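PDB 2EAB: alpha-fucosidase from Bifidobacterium bifidum, which probably hydrolyses alpha-1,2-linked L-fucose from glycans through the glycoside hydrolase family 95 catalytic region contained in this chain, which also binds calcium. Local coordinates for residues Leu374-Lys377 / Tyr378-Leu382; Leu425-Asn428 / Tyr429-Thr432. All coordinates share one frame; numbering follows the deposited sequence.

Interaction 1 of 2, residues Leu374-Lys377 / Tyr378-Leu382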
ATOM      1  N   LEU A 374     -18.473   0.358  -2.777  1.00  8.52           N
ATOM      2  CA  LEU A 374     -17.850  -0.920  -3.113  1.00  8.75           C
ATOM      3  C   LEU A 374     -16.354  -0.779  -3.342  1.00  8.22           C
ATOM      4  O   LEU A 374     -15.576  -1.578  -2.826  1.00  8.06           O
ATOM      5  CB  LEU A 374     -18.498  -1.562  -4.339  1.00  9.66           C
ATOM      6  CG  LEU A 374     -19.804  -2.337  -4.157  1.00 11.83           C
ATOM      7  CD1 LEU A 374     -20.301  -2.827  -5.512  1.00 13.45           C
ATOM      8  CD2 LEU A 374     -19.654  -3.503  -3.179  1.00 14.19           C
ATOM      9  N   VAL A 375     -15.959   0.227  -4.113  1.00  7.71           N
ATOM     10  CA  VAL A 375     -14.532   0.469  -4.352  1.00  7.70           C
ATOM     11  C   VAL A 375     -13.819   0.771  -3.027  1.00  7.44           C
ATOM     12  O   VAL A 375     -12.738   0.237  -2.764  1.00  7.46           O
ATOM     13  CB  VAL A 375     -14.298   1.577  -5.400  1.00  7.83           C
ATOM     14  CG1 VAL A 375     -12.815   1.940  -5.490  1.00  8.38           C
ATOM     15  CG2 VAL A 375     -14.830   1.126  -6.761  1.00  8.63           C
ATOM     16  N   TYR A 376     -14.442   1.598  -2.186  1.00  7.17           N
ATOM     17  CA  TYR A 376     -13.914   1.884  -0.858  1.00  7.12           C
ATOM     18  C   TYR A 376     -13.660   0.594  -0.070  1.00  7.23           C
ATOM     19  O   TYR A 376     -12.566   0.364   0.462  1.00  7.25           O
ATOM     20  CB  TYR A 376     -14.868   2.800  -0.069  1.00  7.39           C
ATOM     21  CG  TYR A 376     -14.428   2.924   1.367  1.00  7.29           C
ATOM     22  CD1 TYR A 376     -13.403   3.798   1.718  1.00  6.83           C
ATOM     23  CD2 TYR A 376     -14.974   2.113   2.361  1.00  8.46           C
ATOM     24  CE1 TYR A 376     -12.964   3.892   3.030  1.00  7.81           C
ATOM     25  CE2 TYR A 376     -14.533   2.192   3.675  1.00  8.51           C
ATOM     26  CZ  TYR A 376     -13.526   3.078   4.001  1.00  7.50           C
ATOM     27  OH  TYR A 376     -13.093   3.145   5.298  1.00  8.48           O
ATOM     28  N   LYS A 377     -14.694  -0.241   0.004  1.00  7.19           N
ATOM     29  CA  LYS A 377     -14.652  -1.472   0.781  1.00  7.44           C
ATOM     30  C   LYS A 377     -13.640  -2.461   0.211  1.00  7.31           C
ATOM     31  O   LYS A 377     -13.013  -3.217   0.952  1.00  7.37           O
ATOM     32  CB  LYS A 377     -16.037  -2.110   0.819  1.00  7.85           C
ATOM     33  CG  LYS A 377     -17.021  -1.354   1.692  1.00  8.26           C
ATOM     34  CD  LYS A 377     -18.445  -1.812   1.439  1.00  9.32           C
ATOM     35  CE  LYS A 377     -19.388  -1.137   2.413  1.00 10.13           C
ATOM     36  NZ  LYS A 377     -20.790  -1.604   2.247  1.00 11.31           N
ATOM     37  N   TYR A 378     -13.492  -2.446  -1.112  1.00  7.46           N
ATOM     38  CA  TYR A 378     -12.565  -3.340  -1.806  1.00  7.35           C
ATOM     39  C   TYR A 378     -11.127  -3.083  -1.380  1.00  7.31           C
ATOM     40  O   TYR A 378     -10.344  -4.023  -1.271  1.00  6.98           O
ATOM     41  CB  TYR A 378     -12.682  -3.140  -3.311  1.00  7.63           C
ATOM     42  CG  TYR A 378     -12.277  -4.290  -4.221  1.00  7.71           C
ATOM     43  CD1 TYR A 378     -12.491  -5.630  -3.877  1.00  8.55           C
ATOM     44  CD2 TYR A 378     -11.750  -4.011  -5.474  1.00  7.85           C
ATOM     45  CE1 TYR A 378     -12.151  -6.661  -4.773  1.00  8.49           C
ATOM     46  CE2 TYR A 378     -11.419  -5.018  -6.365  1.00  8.35           C
ATOM     47  CZ  TYR A 378     -11.625  -6.334  -6.015  1.00  7.93           C
ATOM     48  OH  TYR A 378     -11.316  -7.322  -6.921  1.00  9.09           O
ATOM     49  N   GLY A 379     -10.775  -1.820  -1.144  1.00  7.00           N
ATOM     50  CA  GLY A 379      -9.432  -1.481  -0.691  1.00  6.77           C
ATOM     51  C   GLY A 379      -9.130  -2.105   0.655  1.00  6.93           C
ATOM     52  O   GLY A 379      -8.002  -2.516   0.917  1.00  7.31           O
ATOM     53  N   ARG A 380     -10.140  -2.168   1.517  1.00  6.69           N
ATOM     54  CA  ARG A 380      -9.988  -2.841   2.797  1.00  6.80           C
ATOM     55  C   ARG A 380      -9.866  -4.348   2.579  1.00  6.69           C
ATOM     56  O   ARG A 380      -8.948  -4.980   3.093  1.00  6.87           O
ATOM     57  CB  ARG A 380     -11.149  -2.500   3.736  1.00  6.78           C
ATOM     58  CG  ARG A 380     -11.209  -1.017   4.101  1.00  6.47           C
ATOM     59  CD  ARG A 380     -12.210  -0.711   5.204  1.00  6.85           C
ATOM     60  NE  ARG A 380     -11.778  -1.215   6.502  1.00  6.73           N
ATOM     61  CZ  ARG A 380     -12.241  -2.323   7.074  1.00  6.58           C
ATOM     62  NH1 ARG A 380     -13.161  -3.070   6.470  1.00  7.23           N
ATOM     63  NH2 ARG A 380     -11.790  -2.679   8.264  1.00  7.13           N
ATOM     64  N   TYR A 381     -10.785  -4.908   1.794  1.00  6.80           N
ATOM     65  CA  TYR A 381     -10.757  -6.322   1.438  1.00  6.89           C
ATOM     66  C   TYR A 381      -9.386  -6.756   0.904  1.00  6.65           C
ATOM     67  O   TYR A 381      -8.844  -7.780   1.319  1.00  6.96           O
ATOM     68  CB  TYR A 381     -11.855  -6.622   0.406  1.00  7.28           C
ATOM     69  CG  TYR A 381     -11.764  -8.019  -0.145  1.00  7.08           C
ATOM     70  CD1 TYR A 381     -12.352  -9.087   0.521  1.00  7.69           C
ATOM     71  CD2 TYR A 381     -11.051  -8.281  -1.316  1.00  6.99           C
ATOM     72  CE1 TYR A 381     -12.248 -10.380   0.026  1.00  7.63           C
ATOM     73  CE2 TYR A 381     -10.937  -9.567  -1.816  1.00  7.51           C
ATOM     74  CZ  TYR A 381     -11.538 -10.610  -1.141  1.00  7.91           C
ATOM     75  OH  TYR A 381     -11.422 -11.886  -1.632  1.00  7.68           O
ATOM     76  N   LEU A 382      -8.836  -5.961  -0.013  1.00  6.37           N
ATOM     77  CA  LEU A 382      -7.587  -6.306  -0.687  1.00  6.53           C
ATOM     78  C   LEU A 382      -6.400  -6.261   0.263  1.00  6.60           C
ATOM     79  O   LEU A 382      -5.415  -6.975   0.050  1.00  6.75           O
ATOM     80  CB  LEU A 382      -7.345  -5.414  -1.907  1.00  6.79           C
ATOM     81  CG  LEU A 382      -8.294  -5.641  -3.090  1.00  6.47           C
ATOM     82  CD1 LEU A 382      -8.117  -4.523  -4.101  1.00  8.01           C
ATOM     83  CD2 LEU A 382      -8.083  -7.016  -3.746  1.00  7.26           C
TER
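R380 lays the CD end of its aliphatic chain against the outer part of the Y376 ring, one helical turn earlier, its CD lying 4.0 Å from the Y376 OH. The pair is an i to i+4 neighbour contact on helix 365-386, within the family 95 catalytic region, and illustrates how a largely buried helix contact can place a charged group beside an aromatic one. Y376 has CG anti to its own backbone N (chi1 171°), a setting that brings the phenol end round to R380 although the bond to CB starts off away from it. The arginine chain then bends at chi3, and its guanidinium plane ends up 18° from the plane of the tyrosine ring; the two side chains still cross at a slant, and the contact runs through CD alone. Both polar ends are satisfied by other parts of the fold: the Y376 hydroxyl bonds D777 of helix 767-780, while NE, NH1 and NH2 of R380 each bond a backbone oxygen, those of A435, Y331 and I330, a three-carbonyl grip that would fix the rotation of the guanidinium and probably ease the cost of burying its charge. Another face of the helix turns Y378 and Y381 toward strands 52-55 and 156-161, where the Y381 hydroxyl reaches the carbonyl of P53. L382 CD1 sits over one face of the Y378 ring, 3.9 Å above its plane and toward the rim. K377 is partly exposed, its extended chain carrying NZ to a salt bridge with D18. Along the backbone the helical ladder continues: Y378 N bonds L374 O at 2.8 Å, and Y381 N meets K377 O at 2.9 Å.

Interaction 2 of 2, residues Leu425-Asn428 / Tyr429-Thr432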
ATOM      1  N   LEU A 425       4.438   1.726  -2.716  1.00  5.54           N
ATOM      2  CA  LEU A 425       4.380   0.951  -1.482  1.00  5.70           C
ATOM      3  C   LEU A 425       3.798   1.788  -0.342  1.00  5.62           C
ATOM      4  O   LEU A 425       3.037   1.281   0.490  1.00  5.79           O
ATOM      5  CB  LEU A 425       5.762   0.400  -1.121  1.00  5.59           C
ATOM      6  CG  LEU A 425       5.810  -0.552   0.076  1.00  5.83           C
ATOM      7  CD1 LEU A 425       4.955  -1.794  -0.156  1.00  6.55           C
ATOM      8  CD2 LEU A 425       7.242  -0.929   0.412  1.00  6.21           C
ATOM      9  N   GLN A 426       4.154   3.071  -0.316  1.00  5.51           N
ATOM     10  CA  GLN A 426       3.574   4.008   0.639  1.00  5.42           C
ATOM     11  C   GLN A 426       2.051   4.007   0.526  1.00  5.71           C
ATOM     12  O   GLN A 426       1.346   3.898   1.533  1.00  5.62           O
ATOM     13  CB  GLN A 426       4.112   5.420   0.403  1.00  5.93           C
ATOM     14  CG  GLN A 426       5.560   5.643   0.845  1.00  5.58           C
ATOM     15  CD  GLN A 426       6.615   5.190  -0.158  1.00  5.06           C
ATOM     16  OE1 GLN A 426       6.308   4.714  -1.261  1.00  5.75           O
ATOM     17  NE2 GLN A 426       7.877   5.351   0.225  1.00  5.62           N
ATOM     18  N   MET A 427       1.547   4.131  -0.702  1.00  5.55           N
ATOM     19  CA  MET A 427       0.109   4.166  -0.952  1.00  5.58           C
ATOM     20  C   MET A 427      -0.597   2.890  -0.492  1.00  5.64           C
ATOM     21  O   MET A 427      -1.705   2.951   0.050  1.00  5.85           O
ATOM     22  CB  MET A 427      -0.170   4.442  -2.427  1.00  5.64           C
ATOM     23  CG  MET A 427      -1.627   4.751  -2.710  1.00  5.94           C
ATOM     24  SD  MET A 427      -1.957   5.292  -4.386  1.00  6.20           S
ATOM     25  CE  MET A 427      -0.849   6.703  -4.523  1.00  8.62           C
ATOM     26  N   ASN A 428       0.053   1.744  -0.691  1.00  5.57           N
ATOM     27  CA  ASN A 428      -0.488   0.470  -0.219  1.00  5.90           C
ATOM     28  C   ASN A 428      -0.788   0.499   1.273  1.00  5.97           C
ATOM     29  O   ASN A 428      -1.668  -0.226   1.742  1.00  6.92           O
ATOM     30  CB  ASN A 428       0.494  -0.674  -0.478  1.00  6.01           C
ATOM     31  CG  ASN A 428       0.569  -1.090  -1.936  1.00  5.24           C
ATOM     32  OD1 ASN A 428       0.074  -0.408  -2.831  1.00  5.67           O
ATOM     33  ND2 ASN A 428       1.231  -2.215  -2.177  1.00  6.54           N
ATOM     34  N   TYR A 429      -0.025   1.306   2.009  1.00  6.03           N
ATOM     35  CA  TYR A 429      -0.173   1.421   3.457  1.00  6.10           C
ATOM     36  C   TYR A 429      -0.660   2.790   3.921  1.00  6.61           C
ATOM     37  O   TYR A 429      -0.352   3.231   5.037  1.00  7.51           O
ATOM     38  CB  TYR A 429       1.106   0.944   4.180  1.00  6.35           C
ATOM     39  CG  TYR A 429       1.287  -0.541   3.976  1.00  6.12           C
ATOM     40  CD1 TYR A 429       0.694  -1.454   4.848  1.00  6.34           C
ATOM     41  CD2 TYR A 429       1.982  -1.037   2.875  1.00  6.10           C
ATOM     42  CE1 TYR A 429       0.812  -2.823   4.639  1.00  6.40           C
ATOM     43  CE2 TYR A 429       2.106  -2.402   2.661  1.00  6.09           C
ATOM     44  CZ  TYR A 429       1.518  -3.288   3.544  1.00  6.31           C
ATOM     45  OH  TYR A 429       1.645  -4.637   3.313  1.00  6.29           O
ATOM     46  N   TRP A 430      -1.427   3.462   3.062  1.00  6.05           N
ATOM     47  CA  TRP A 430      -2.143   4.672   3.469  1.00  6.35           C
ATOM     48  C   TRP A 430      -3.484   4.453   4.176  1.00  6.14           C
ATOM     49  O   TRP A 430      -3.795   5.220   5.079  1.00  6.64           O
ATOM     50  CB  TRP A 430      -2.344   5.646   2.308  1.00  6.96           C
ATOM     51  CG  TRP A 430      -1.109   6.389   1.896  1.00  7.57           C
ATOM     52  CD1 TRP A 430       0.074   6.488   2.578  1.00  8.37           C
ATOM     53  CD2 TRP A 430      -0.951   7.166   0.705  1.00  8.03           C
ATOM     54  NE1 TRP A 430       0.969   7.259   1.864  1.00  8.11           N
ATOM     55  CE2 TRP A 430       0.362   7.689   0.713  1.00  8.55           C
ATOM     56  CE3 TRP A 430      -1.793   7.467  -0.373  1.00  9.15           C
ATOM     57  CZ2 TRP A 430       0.853   8.496  -0.327  1.00  9.03           C
ATOM     58  CZ3 TRP A 430      -1.302   8.267  -1.403  1.00  9.83           C
ATOM     59  CH2 TRP A 430       0.005   8.772  -1.368  1.00  9.38           C
ATOM     60  N   PRO A 431      -4.311   3.469   3.753  1.00  6.17           N
ATOM     61  CA  PRO A 431      -5.578   3.295   4.491  1.00  6.45           C
ATOM     62  C   PRO A 431      -5.488   2.345   5.677  1.00  6.32           C
ATOM     63  O   PRO A 431      -6.474   2.147   6.383  1.00  6.43           O
ATOM     64  CB  PRO A 431      -6.498   2.682   3.440  1.00  6.65           C
ATOM     65  CG  PRO A 431      -5.574   1.847   2.602  1.00  6.81           C
ATOM     66  CD  PRO A 431      -4.229   2.556   2.595  1.00  6.61           C
ATOM     67  N   THR A 432      -4.322   1.760   5.896  1.00  6.35           N
ATOM     68  CA  THR A 432      -4.209   0.619   6.789  1.00  6.23           C
ATOM     69  C   THR A 432      -4.616   0.937   8.225  1.00  6.13           C
ATOM     70  O   THR A 432      -5.222   0.106   8.896  1.00  6.29           O
ATOM     71  CB  THR A 432      -2.778   0.065   6.751  1.00  6.38           C
ATOM     72  OG1 THR A 432      -2.330   0.032   5.388  1.00  6.42           O
ATOM     73  CG2 THR A 432      -2.710  -1.335   7.353  1.00  7.19           C
TER
HETATM   74  O   HOH W   1      -3.832  -0.978   3.374  1.00  8.11           O
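With chi1 at -74°, W430 has CG beside its backbone N, and its indole folds back against the preceding helical turn, where M427, its CG anti to the backbone N (chi1 -169°), crosses the six-membered ring obliquely, CG near CE3 and CE near CZ3. The result is a Met-aromatic contact at a helix end. M427 CA stands over the W430 five-membered ring in a CH-pi contact, 3.8 Å from the centroid of that ring, while the methionine methyl CE closes on W430 CZ3 at 3.5 Å. The sulfur itself approaches obliquely, M427 SD lying 5.1 Å from the centroid of the W430 six-membered ring. With an alanine at W430, the M427 methyl and CA would probably lose their aromatic cover, opening a gap beside the turn. The backbone tightens as the helix gives way to loop: W430 N bonds M427 O at 3.1 Å, and Y429 N bonds Q426 O at 3.0 Å, each pair three residues apart. The Y429 ring receives L425 O at its edge, in plane, and L425 CD1 packs on Y429 CE2 at 4.1 Å. Further along, one water donates to N428 O at 2.8 Å and also bonds T432 OG1 at 2.7 Å, bridging the turn. The Y429 hydroxyl continues to S387 and S395, close to the calcium site. Around the turn, helix 507-520 meets Q426, Y429 and W430 through N514, helix 442-450 touches L425 and Y429 through L444, F687 sets its ring edge-to-face with W430, and helix 767-780 packs on M427, N428, W430 and P431.

Both contacts lie in the family 95 catalytic region, in series along the chain, with centres 13 Å apart and nearest atoms about 5 Å apart without touching. Helix 767-780 joins them: T773 meets R380 of interaction 1 and P431 of interaction 2. A second link runs through A435, just beyond the 429-432 segment, whose carbonyl is a partner of R380. Interaction 2 lies near the calcium site formed by G57, E77, S386 and L393; interaction 1 is farther off. The Y429 side chain is about 6 Å from the bound calcium ion and the Y381 side chain about 13 Å from it, while helix 365-386 carries S386 to the metal.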